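Local structure of Dye-decolorizing peroxidase (Irpex lacteus, 7D8M) at residues L153-R158 / A336-G341; N238-Q243 / E254-R259; D399-Q404 / Q426-N431. The protein binds heme b and probably acts as a peroxidase of the DyP type, using its heme iron to oxidise dyes and other substrates. All blocks are in the same frame, centred on the assembly; numbering follows the deposited sequence.

Contact 1 (L153-R158 / A336-G341); sequences LDSAAR and AGTPYG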
# COMPACT_ATOMS: atom_id res chain seq x y z
N LEU A 153 -3.98 -6.78 -14.84
CA LEU A 153 -4.56 -5.52 -14.37
C LEU A 153 -3.66 -4.35 -14.77
O LEU A 153 -2.48 -4.33 -14.43
CB LEU A 153 -4.75 -5.54 -12.85
CG LEU A 153 -5.19 -4.20 -12.27
CD1 LEU A 153 -6.57 -3.86 -12.78
CD2 LEU A 153 -5.16 -4.21 -10.74
N ASP A 154 -4.23 -3.39 -15.50
CA ASP A 154 -3.53 -2.15 -15.81
C ASP A 154 -3.91 -1.07 -14.80
O ASP A 154 -5.09 -0.85 -14.53
CB ASP A 154 -3.88 -1.66 -17.22
CG ASP A 154 -3.34 -2.59 -18.30
OD1 ASP A 154 -2.17 -3.00 -18.19
OD2 ASP A 154 -4.09 -2.93 -19.23
N SER A 155 -2.90 -0.39 -14.27
CA SER A 155 -3.11 0.75 -13.40
C SER A 155 -2.39 1.92 -14.03
O SER A 155 -1.46 1.74 -14.84
CB SER A 155 -2.59 0.48 -11.99
OG SER A 155 -1.19 0.29 -12.00
N ALA A 156 -2.84 3.13 -13.71
CA ALA A 156 -2.27 4.34 -14.30
C ALA A 156 -2.41 5.51 -13.34
O ALA A 156 -3.42 5.62 -12.64
CB ALA A 156 -2.94 4.67 -15.63
N ALA A 157 -1.39 6.36 -13.31
CA ALA A 157 -1.51 7.60 -12.55
C ALA A 157 -2.63 8.46 -13.14
O ALA A 157 -2.88 8.45 -14.35
CB ALA A 157 -0.20 8.38 -12.56
N ARG A 158 -3.32 9.19 -12.26
CA ARG A 158 -4.42 10.03 -12.71
C ARG A 158 -3.87 11.20 -13.52
O ARG A 158 -2.69 11.54 -13.42
CB ARG A 158 -5.24 10.50 -11.50
CG ARG A 158 -5.97 9.32 -10.84
CD ARG A 158 -6.97 9.77 -9.79
NE ARG A 158 -7.86 10.81 -10.30
CZ ARG A 158 -8.32 11.83 -9.58
NH1 ARG A 158 -7.98 11.96 -8.30
NH2 ARG A 158 -9.13 12.72 -10.14
N ALA A 336 3.56 1.24 -2.56
CA ALA A 336 4.05 1.47 -3.92
C ALA A 336 2.96 1.22 -4.95
O ALA A 336 3.25 0.91 -6.11
CB ALA A 336 5.28 0.58 -4.22
N GLY A 337 1.71 1.37 -4.56
CA GLY A 337 0.61 1.08 -5.45
C GLY A 337 0.33 2.22 -6.40
O GLY A 337 0.93 3.29 -6.33
N THR A 338 -0.63 1.98 -7.30
CA THR A 338 -1.02 2.90 -8.36
C THR A 338 -2.53 2.86 -8.53
O THR A 338 -3.13 1.77 -8.55
CB THR A 338 -0.35 2.52 -9.69
OG1 THR A 338 1.06 2.38 -9.49
CG2 THR A 338 -0.60 3.56 -10.78
N PRO A 339 -3.18 4.02 -8.67
CA PRO A 339 -4.61 4.03 -9.01
C PRO A 339 -4.89 3.24 -10.29
O PRO A 339 -4.03 3.10 -11.17
CB PRO A 339 -4.94 5.52 -9.19
CG PRO A 339 -3.87 6.26 -8.48
CD PRO A 339 -2.63 5.38 -8.48
N TYR A 340 -6.10 2.69 -10.37
CA TYR A 340 -6.54 2.01 -11.58
C TYR A 340 -7.92 2.52 -11.96
O TYR A 340 -8.69 3.00 -11.10
CB TYR A 340 -6.56 0.46 -11.40
CG TYR A 340 -7.74 -0.12 -10.62
CD1 TYR A 340 -8.95 -0.41 -11.24
CD2 TYR A 340 -7.62 -0.41 -9.26
CE1 TYR A 340 -10.03 -0.95 -10.51
CE2 TYR A 340 -8.69 -0.94 -8.53
CZ TYR A 340 -9.88 -1.20 -9.16
OH TYR A 340 -10.93 -1.74 -8.44
N GLY A 341 -8.24 2.44 -13.26
CA GLY A 341 -9.54 2.83 -13.76
C GLY A 341 -9.59 4.27 -14.23
O GLY A 341 -8.74 5.10 -13.89
O HOH W 1 -6.05 1.81 -15.03
O HOH W 2 -6.07 5.10 -12.87

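Contact 2 (N238-Q243 / E254-R259); sequences NALQNQ and ELLGSR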
# COMPACT_ATOMS: atom_id res chain seq x y z
N ASN A 238 -23.05 15.28 5.02
CA ASN A 238 -22.70 15.38 6.43
C ASN A 238 -21.73 16.52 6.70
O ASN A 238 -21.00 16.49 7.69
CB ASN A 238 -22.12 14.04 6.90
CG ASN A 238 -23.14 12.93 6.87
OD1 ASN A 238 -23.84 12.70 7.85
ND2 ASN A 238 -23.25 12.24 5.73
N ALA A 239 -21.71 17.53 5.82
CA ALA A 239 -20.74 18.62 5.89
C ALA A 239 -20.66 19.21 7.29
O ALA A 239 -21.67 19.39 7.98
CB ALA A 239 -21.11 19.72 4.90
N LEU A 240 -19.43 19.50 7.71
CA LEU A 240 -19.18 20.01 9.05
C LEU A 240 -19.33 21.52 9.08
O LEU A 240 -19.48 22.19 8.05
CB LEU A 240 -17.78 19.61 9.51
CG LEU A 240 -17.56 18.11 9.75
CD1 LEU A 240 -16.09 17.83 10.00
CD2 LEU A 240 -18.40 17.60 10.92
N GLN A 241 -19.28 22.07 10.30
CA GLN A 241 -19.33 23.51 10.51
C GLN A 241 -18.23 23.92 11.49
O GLN A 241 -17.88 23.16 12.40
CB GLN A 241 -20.68 23.95 11.07
CG GLN A 241 -21.68 24.43 10.04
CD GLN A 241 -21.21 25.65 9.27
OE1 GLN A 241 -20.23 26.29 9.63
NE2 GLN A 241 -21.93 25.98 8.20
N ASN A 242 -17.68 25.12 11.28
CA ASN A 242 -16.79 25.72 12.26
C ASN A 242 -17.60 26.35 13.39
O ASN A 242 -18.83 26.45 13.33
CB ASN A 242 -15.88 26.76 11.58
CG ASN A 242 -16.65 27.82 10.81
OD1 ASN A 242 -17.84 28.03 11.05
ND2 ASN A 242 -15.97 28.50 9.90
N GLN A 243 -16.92 26.76 14.47
CA GLN A 243 -17.66 27.41 15.54
C GLN A 243 -18.27 28.72 15.06
O GLN A 243 -19.37 29.10 15.51
CB GLN A 243 -16.77 27.66 16.77
CG GLN A 243 -17.57 27.84 18.07
CD GLN A 243 -17.94 26.52 18.74
OE1 GLN A 243 -17.26 25.50 18.54
NE2 GLN A 243 -19.02 26.52 19.53
N GLU A 254 -15.38 19.29 2.44
CA GLU A 254 -13.93 19.09 2.34
C GLU A 254 -13.28 19.03 3.72
O GLU A 254 -12.29 18.30 3.89
CB GLU A 254 -13.30 20.18 1.49
CG GLU A 254 -13.80 20.22 0.03
CD GLU A 254 -13.52 18.95 -0.80
OE1 GLU A 254 -13.01 17.94 -0.27
OE2 GLU A 254 -13.83 18.96 -2.02
N LEU A 255 -13.79 19.78 4.69
CA LEU A 255 -13.28 19.64 6.05
C LEU A 255 -13.49 18.22 6.56
O LEU A 255 -12.57 17.60 7.09
CB LEU A 255 -13.95 20.66 6.98
CG LEU A 255 -13.48 20.64 8.44
CD1 LEU A 255 -12.00 21.01 8.52
CD2 LEU A 255 -14.32 21.57 9.30
N LEU A 256 -14.70 17.68 6.38
CA LEU A 256 -14.97 16.33 6.86
C LEU A 256 -14.06 15.31 6.17
O LEU A 256 -13.51 14.43 6.83
CB LEU A 256 -16.44 15.98 6.63
CG LEU A 256 -16.79 14.55 7.07
CD1 LEU A 256 -16.50 14.35 8.57
CD2 LEU A 256 -18.24 14.20 6.76
N GLY A 257 -13.89 15.43 4.86
CA GLY A 257 -12.96 14.54 4.16
C GLY A 257 -11.55 14.63 4.70
O GLY A 257 -10.86 13.61 4.86
N SER A 258 -11.08 15.85 4.99
CA SER A 258 -9.75 16.01 5.56
C SER A 258 -9.66 15.35 6.94
O SER A 258 -8.61 14.82 7.30
CB SER A 258 -9.37 17.49 5.65
OG SER A 258 -9.98 18.09 6.79
N ARG A 259 -10.75 15.37 7.70
CA ARG A 259 -10.75 14.72 9.01
C ARG A 259 -10.74 13.20 8.89
O ARG A 259 -10.13 12.52 9.72
CB ARG A 259 -11.97 15.17 9.83
CG ARG A 259 -12.04 16.68 10.03
CD ARG A 259 -11.29 17.13 11.25
NE ARG A 259 -11.84 16.61 12.50
CZ ARG A 259 -11.24 16.77 13.68
NH1 ARG A 259 -10.09 17.43 13.73
NH2 ARG A 259 -11.78 16.28 14.80

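Contact 3 (D399-Q404 / Q426-N431); sequences DPVIGQ and QVIISN. With HEM (protoporphyrin IX containing Fe), chain B.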
# COMPACT_ATOMS: atom_id res chain seq x y z
N ASP A 399 -11.24 3.00 11.34
CA ASP A 399 -10.72 3.85 10.30
C ASP A 399 -11.85 4.16 9.32
O ASP A 399 -12.49 3.22 8.81
CB ASP A 399 -9.56 3.13 9.62
CG ASP A 399 -8.86 3.95 8.53
OD1 ASP A 399 -9.54 4.55 7.67
OD2 ASP A 399 -7.61 3.97 8.53
N PRO A 400 -12.18 5.43 9.07
CA PRO A 400 -13.33 5.73 8.22
C PRO A 400 -13.04 5.59 6.74
O PRO A 400 -13.97 5.69 5.92
CB PRO A 400 -13.65 7.19 8.59
CG PRO A 400 -12.31 7.75 8.97
CD PRO A 400 -11.60 6.64 9.68
N VAL A 401 -11.79 5.32 6.36
CA VAL A 401 -11.44 5.08 4.96
C VAL A 401 -11.42 3.58 4.72
O VAL A 401 -12.25 3.05 3.97
CB VAL A 401 -10.11 5.77 4.61
CG1 VAL A 401 -9.71 5.55 3.12
CG2 VAL A 401 -10.20 7.27 4.91
N ILE A 402 -10.51 2.86 5.38
CA ILE A 402 -10.28 1.45 5.10
C ILE A 402 -10.84 0.51 6.16
O ILE A 402 -10.77 -0.71 5.96
CB ILE A 402 -8.78 1.16 4.89
CG1 ILE A 402 -7.99 1.48 6.16
CG2 ILE A 402 -8.26 1.91 3.67
CD1 ILE A 402 -6.62 0.76 6.26
N GLY A 403 -11.40 1.01 7.26
CA GLY A 403 -11.83 0.11 8.32
C GLY A 403 -12.97 -0.79 7.86
O GLY A 403 -13.90 -0.36 7.18
N GLN A 404 -12.88 -2.07 8.23
CA GLN A 404 -13.92 -3.04 7.89
C GLN A 404 -14.08 -4.02 9.04
O GLN A 404 -13.38 -3.94 10.06
CB GLN A 404 -13.62 -3.88 6.64
CG GLN A 404 -12.71 -3.33 5.59
CD GLN A 404 -12.57 -4.33 4.44
OE1 GLN A 404 -13.22 -4.20 3.40
NE2 GLN A 404 -11.74 -5.35 4.64
N GLN A 426 -19.56 2.03 3.11
CA GLN A 426 -18.35 1.42 2.58
C GLN A 426 -18.03 2.08 1.24
O GLN A 426 -18.81 1.97 0.29
CB GLN A 426 -18.56 -0.08 2.45
CG GLN A 426 -17.39 -0.84 1.87
CD GLN A 426 -17.50 -2.33 2.15
OE1 GLN A 426 -18.44 -2.98 1.69
NE2 GLN A 426 -16.56 -2.86 2.93
N VAL A 427 -16.92 2.81 1.18
CA VAL A 427 -16.50 3.46 -0.06
C VAL A 427 -15.31 2.78 -0.71
O VAL A 427 -14.94 3.13 -1.84
CB VAL A 427 -16.19 4.96 0.17
CG1 VAL A 427 -17.46 5.70 0.57
CG2 VAL A 427 -15.12 5.10 1.23
N ILE A 428 -14.69 1.82 -0.02
CA ILE A 428 -13.60 1.01 -0.53
C ILE A 428 -14.01 -0.44 -0.38
O ILE A 428 -14.38 -0.87 0.72
CB ILE A 428 -12.29 1.30 0.21
CG1 ILE A 428 -11.81 2.71 -0.12
CG2 ILE A 428 -11.23 0.26 -0.14
CD1 ILE A 428 -10.67 3.15 0.73
N ILE A 429 -13.99 -1.18 -1.48
CA ILE A 429 -14.43 -2.57 -1.49
C ILE A 429 -13.25 -3.41 -1.93
O ILE A 429 -12.68 -3.16 -3.00
CB ILE A 429 -15.64 -2.77 -2.41
CG1 ILE A 429 -16.85 -2.04 -1.81
CG2 ILE A 429 -15.96 -4.24 -2.55
CD1 ILE A 429 -18.02 -1.97 -2.73
N SER A 430 -12.85 -4.36 -1.09
CA SER A 430 -11.75 -5.25 -1.43
C SER A 430 -12.17 -6.23 -2.50
O SER A 430 -13.14 -6.98 -2.31
CB SER A 430 -11.26 -6.00 -0.20
OG SER A 430 -10.25 -6.93 -0.55
N ASN A 431 -11.48 -6.22 -3.64
CA ASN A 431 -11.61 -7.27 -4.64
C ASN A 431 -10.54 -8.35 -4.47
O ASN A 431 -10.31 -9.13 -5.40
CB ASN A 431 -11.55 -6.69 -6.06
CG ASN A 431 -12.69 -5.73 -6.36
OD1 ASN A 431 -12.52 -4.77 -7.10
ND2 ASN A 431 -13.87 -5.99 -5.79
CHA HEM B . -1.59 7.12 3.78
CHB HEM B . -5.40 6.77 0.80
CHC HEM B . -5.48 1.96 1.53
CHD HEM B . -2.00 2.40 4.88
C1A HEM B . -2.59 7.45 2.90
C2A HEM B . -2.85 8.77 2.34
C3A HEM B . -3.90 8.66 1.51
C4A HEM B . -4.33 7.28 1.51
CMA HEM B . -4.56 9.77 0.67
CAA HEM B . -2.02 10.04 2.67
CBA HEM B . -0.84 10.17 1.71
CGA HEM B . 0.45 9.71 2.36
O1A HEM B . 0.64 9.94 3.57
O2A HEM B . 1.32 9.13 1.64
C1B HEM B . -5.72 5.43 0.72
C2B HEM B . -6.72 4.88 -0.17
C3B HEM B . -6.74 3.55 0.05
C4B HEM B . -5.75 3.23 1.05
CMB HEM B . -7.59 5.73 -1.13
CAB HEM B . -7.60 2.45 -0.64
CBB HEM B . -8.20 2.62 -1.82
C1C HEM B . -4.60 1.66 2.55
C2C HEM B . -4.42 0.36 3.19
C3C HEM B . -3.45 0.48 4.12
C4C HEM B . -3.00 1.86 4.10
CMC HEM B . -5.23 -0.90 2.79
CAC HEM B . -2.88 -0.57 5.10
CBC HEM B . -3.56 -1.66 5.49
C1D HEM B . -1.51 3.68 4.79
C2D HEM B . -0.29 4.20 5.39
C3D HEM B . -0.18 5.50 5.09
C4D HEM B . -1.33 5.86 4.28
CMD HEM B . 0.72 3.42 6.24
CAD HEM B . 0.95 6.44 5.54
CBD HEM B . 0.57 7.04 6.89
CGD HEM B . 1.69 7.90 7.46
O1D HEM B . 1.37 8.98 8.03
O2D HEM B . 2.88 7.52 7.33
NA HEM B . -3.52 6.58 2.38
NB HEM B . -5.14 4.40 1.45
NC HEM B . -3.72 2.54 3.14
ND HEM B . -2.11 4.72 4.10
FE HEM B . -3.75 4.57 2.88
O HOH W 3 -14.73 1.88 2.88
O HOH W 4 -14.28 -0.48 4.15
O HOH W 5 -14.33 -5.03 1.37
O HOH W 6 -12.72 -1.64 2.57

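Contact 1 (L153-R158 / A336-G341)
Ser-155 lies over the backbone of Thr-338 and Pro-339. Its CB comes to 3.1 Å from Pro-339 O, and its OG rests 3.3 Å from Thr-338 CB. The OG stands between the backbone N and the carbonyl carbon (chi1 64°). There it meets the CB and CG2 of Thr-338 and is hydrogen-bonded to Glu-25 O. The threonine hydroxyl does not bond to the serine; Thr-338 OG1 is hydrogen-bonded to Glu-25 OE1. Glu-25 therefore holds both hydroxyls, one by its main chain and one by its carboxylate.

One direct hydrogen bond joins the segments. Ala-156 N donates to Pro-339 O at 2.8 Å, with an N-H...O angle of 143°. The methyl Thr-338 CG2 packs against the main chain of Ala-156, 3.7 Å from Ala-156 C. Pro-339 CB touches Ala-156 O, and Tyr-340 CB touches Asp-154 O. The tyrosine ring leads away from Ser-155, and its oblique contact with Leu-153 CD1 is loose, at 4.5 Å. Its OH is hydrogen-bonded to Asp-357 and Lys-223.

Two waters continue the link at Gly-341. One donates to Asp-154 O and accepts from Gly-341 N. The other donates to both Ala-156 O and Gly-341 O. Main-chain groups of the two segments are thus joined through solvent beyond the direct bond.

The strand axes stand at 114° to each other, so this is a crossing of strand ends and not regular pairing. Strand 147-156 is the outermost strand beside 24-32 in one four-stranded antiparallel sheet. Strand 334-340 is the outermost strand beside 359-366 in the other. Both sheets have the strand order 2-3-1-4, consistent with the two ferredoxin-like (dimeric alpha+beta barrel) halves of a DyP peroxidase. The contact ties these halves together where the edge strands end.

Contact 2 (N238-Q243 / E254-R259)
Leu-240 and Leu-256 carry the apolar contact, their side chains crossing at about a right angle. Leu-240 CD1 reaches the helix backbone, 3.7 Å from Leu-256 CA. It also meets Leu-256 CD1 at 3.8 Å. Leu-240 CG sits beside Leu-256 CB and CD1, so CG and the CD1 branch of the loop leucine lie across its partner. Leu-255 closes the other flank: its CD2 is 4.0 Å from Leu-240 CB. Leu-255 CG, anti to the backbone N (chi1 -179°), touches Leu-240 CD1. Two successive helix residues, Leu-255 and Leu-256, both touch Leu-240. The aliphatic part of Arg-259 adds a lighter touch, with its CG 4.2 Å from Leu-240 CD1. Phe-422 of strand 421-423 packs on both Leu-240 and Leu-256.

Asn-238 gives a mixed contact. Its CB and its carbonyl oxygen both approach Leu-256 CD2, the oxygen at 3.7 Å. Its amide leads away, and ND2 bonds to Tyr-234 O.

No hydrogen bond crosses between the segments. Polar bonds stay within each segment or go to other parts of the chain. Leu-255 O accepts twice, from Arg-259 N and from Ser-258 OG; the hydroxyl bond is 2.7 Å long. This ties the serine side chain back onto its own helix. The guanidinium of Arg-259 is used outside the contact, with NE on Leu-413 O and NH2 on Gln-304 O.

The chain leaves helix 228-237 at Asn-238. The connecting loop then folds back on the next helix, 249-261, and lays one leucine on it. The side chain of Arg-259 is about 13 Å from the heme and about 10 Å from that of the axial ligand His-312, so this loop-on-helix contact lies outside the heme pocket.

Contact 3 (D399-Q404 / Q426-N431)
Ile-428 CD1 meets Val-401 CG1 at 3.5 Å, and this is the tight part of the contact. The same methyl lies 3.4 Å from CAB of the heme, so it touches both the valine and a vinyl group. Ile-402 joins from the loop. Its CG2 is 4.0 Å from Ile-428 CD1 and 3.5 Å from the heme meso carbon CHC. Its CG1 stands between the backbone N and the carbonyl carbon (chi1 62°), and CD1 beyond it rests near C2C and C3C of a pyrrole ring. The two isoleucines thus line the heme with carbon alone.

The loop is shaped by Asp-399. Its OD1 accepts from Val-401 N at 2.7 Å, nearly in line with the C-O bond, and from Ile-402 N, which comes from above the carboxylate plane. These bonds form an Asx turn and an Asx motif.

The looser side is polar and bridged by water. No direct hydrogen bond crosses here. Gln-404 OE1 stays 3.6 Å from Gln-426 NE2, with the amide planes 52° apart. One water donates to Val-401 O and accepts from Ile-428 N. Another donates to Gln-404 OE1 and accepts from Ser-430 N, so water reaches the main-chain groups at the start of the strand. The amide NE2 of Gln-404 is held from outside by Asp-104 OD1 and Leu-102 O, which helps to fix the oxygen toward the water.

This is the wall of the heme pocket on its proximal side. His-312 is the axial ligand of the iron, and its ND1 is hydrogen-bonded to Asp-399 OD2. An Asp-His pair beneath the iron is a familiar feature of heme peroxidases. It probably makes the histidine more electron-donating.

How the contacts relate
Contact 3 lies closest to the cofactor and is buried, with carbon contacts against the heme and water on its other face. Contact 1 is partly buried and relies more on backbone atoms, with one direct bond and two bridging waters. Contact 2 is buried but lies far from the centre of the chain; it is apolar and has no hydrogen bond across it. Contacts 1 and 3 reach the same four-stranded sheet through its two outermost strands, 334-340 and 428-438, and touch where Tyr-340 OH lies near Asn-431 OD1. Contact 2 touches neither. Along the sequence it is nested within the loop closed by contact 1, while contact 3 follows both.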